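Local atomic coordinates of ATP phosphoribosyltransferase regulatory subunit (Bacillus halodurans, PDB entry 3OD1), a protein that is probably required, as the regulatory partner of the HisG subunit, for the first step of histidine biosynthesis and may allow feedback regulation of ATP phosphoribosyltransferase by histidine. Residues L252-V255 and L256-Y259. Numbering follows the deposited sequence.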
loop_
_atom_site.group_PDB
_atom_site.type_symbol
_atom_site.label_atom_id
_atom_site.label_comp_id
_atom_site.label_asym_id
_atom_site.label_seq_id
_atom_site.Cartn_x
_atom_site.Cartn_y
_atom_site.Cartn_z
ATOM N N LEU B 252 22.253 -13.988 23.527
ATOM C CA LEU B 252 21.685 -13.708 22.205
ATOM C C LEU B 252 22.393 -14.530 21.134
ATOM O O LEU B 252 21.747 -15.139 20.276
ATOM C CB LEU B 252 21.795 -12.218 21.868
ATOM C CG LEU B 252 21.345 -11.828 20.465
ATOM C CD1 LEU B 252 19.931 -12.341 20.212
ATOM C CD2 LEU B 252 21.447 -10.311 20.269
ATOM N N TYR B 253 23.723 -14.563 21.191
ATOM C CA TYR B 253 24.489 -15.323 20.208
ATOM C C TYR B 253 24.144 -16.807 20.298
ATOM O O TYR B 253 24.024 -17.477 19.286
ATOM C CB TYR B 253 26.005 -15.105 20.361
ATOM C CG TYR B 253 26.801 -15.746 19.243
ATOM C CD1 TYR B 253 26.787 -15.205 17.960
ATOM C CD2 TYR B 253 27.543 -16.899 19.458
ATOM C CE1 TYR B 253 27.493 -15.787 16.923
ATOM C CE2 TYR B 253 28.262 -17.491 18.425
ATOM C CZ TYR B 253 28.229 -16.931 17.159
ATOM O OH TYR B 253 28.927 -17.505 16.119
ATOM N N GLU B 254 23.986 -17.309 21.520
ATOM C CA GLU B 254 23.616 -18.703 21.735
ATOM C C GLU B 254 22.272 -19.024 21.095
ATOM O O GLU B 254 22.125 -20.051 20.423
ATOM C CB GLU B 254 23.575 -19.029 23.242
ATOM C CG GLU B 254 24.942 -19.027 23.907
ATOM C CD GLU B 254 24.874 -19.194 25.426
ATOM O OE1 GLU B 254 23.758 -19.306 25.984
ATOM O OE2 GLU B 254 25.948 -19.202 26.058
ATOM N N VAL B 255 21.293 -18.144 21.306
ATOM C CA VAL B 255 19.976 -18.294 20.686
ATOM C C VAL B 255 20.074 -18.322 19.167
ATOM O O VAL B 255 19.437 -19.145 18.509
ATOM C CB VAL B 255 19.008 -17.159 21.096
ATOM C CG1 VAL B 255 17.671 -17.315 20.375
ATOM C CG2 VAL B 255 18.801 -17.141 22.615
ATOM N N LEU B 256 20.873 -17.426 18.599
ATOM C CA LEU B 256 21.022 -17.384 17.139
ATOM C C LEU B 256 21.663 -18.671 16.604
ATOM O O LEU B 256 21.320 -19.150 15.511
ATOM C CB LEU B 256 21.809 -16.136 16.710
ATOM C CG LEU B 256 21.070 -14.816 16.953
ATOM C CD1 LEU B 256 21.948 -13.612 16.657
ATOM C CD2 LEU B 256 19.799 -14.786 16.106
ATOM N N GLU B 257 22.587 -19.230 17.387
ATOM C CA GLU B 257 23.203 -20.507 17.037
ATOM C C GLU B 257 22.130 -21.579 16.931
ATOM O O GLU B 257 22.100 -22.345 15.969
ATOM C CB GLU B 257 24.251 -20.921 18.084
ATOM C CG GLU B 257 25.487 -20.032 18.114
ATOM C CD GLU B 257 26.604 -20.617 18.959
ATOM O OE1 GLU B 257 26.424 -20.753 20.189
ATOM O OE2 GLU B 257 27.664 -20.944 18.387
ATOM N N SER B 258 21.243 -21.627 17.919
ATOM C CA SER B 258 20.148 -22.587 17.895
ATOM C C SER B 258 19.310 -22.410 16.644
ATOM O O SER B 258 18.851 -23.392 16.056
ATOM C CB SER B 258 19.278 -22.452 19.144
ATOM O OG SER B 258 20.042 -22.759 20.293
ATOM N N TYR B 259 19.106 -21.161 16.230
ATOM C CA TYR B 259 18.403 -20.908 14.974
ATOM C C TYR B 259 19.245 -21.202 13.736
ATOM O O TYR B 259 18.761 -21.067 12.618
ATOM C CB TYR B 259 17.919 -19.461 14.878
ATOM C CG TYR B 259 16.631 -19.167 15.608
ATOM C CD1 TYR B 259 15.400 -19.520 15.067
ATOM C CD2 TYR B 259 16.643 -18.486 16.822
ATOM C CE1 TYR B 259 14.207 -19.229 15.739
ATOM C CE2 TYR B 259 15.473 -18.187 17.488
ATOM C CZ TYR B 259 14.257 -18.558 16.946
ATOM O OH TYR B 259 13.094 -18.260 17.626
#
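Leu-256 N donates to Leu-252 O at 3.0 Å, and three more i to i+4 backbone bonds follow it. Glu-257 N meets Tyr-253 O, Ser-258 N meets Glu-254 O, and Tyr-259 N meets Val-255 O. Glu-254 O also takes a second, weak bond from Ser-258 OG, which is 3.4 Å from Glu-254 O. These bonds close the C-terminal turns of helix 240-258, in the part of the chain related to class II histidyl-tRNA synthetases. The helix packs beside helix 139-155 and over strands 162-167 and 265-268 of the large mixed sheet. On one flank, Glu-257 CG makes an off-centre CH-pi contact, 4.2 Å from the Tyr-253 ring centroid. Beyond CG the carboxylate stays beside the ring at a slant, Glu-257 OE2 3.5 Å from Tyr-253 CE2, the two planes 33° apart. Glu-257 OE2 also forms a long, weak ion pair with Arg-227. With an alanine here, the Tyr-253 ring would probably lose its aliphatic cover and Arg-227 this weak partner. On the buried side, Leu-256 CD1 packs 4.2 Å from Leu-252 CG, and both leucines touch Ile-165. In Val-255, chi1 177° sets CG1 beside the carbonyl carbon, and this branch meets Tyr-259 CE2 at 3.7 Å, the two side chains running alongside each other. Val-255 packs on Arg-348 of the second subunit, and Ser-258 and Tyr-259 on Ile-352 of that subunit.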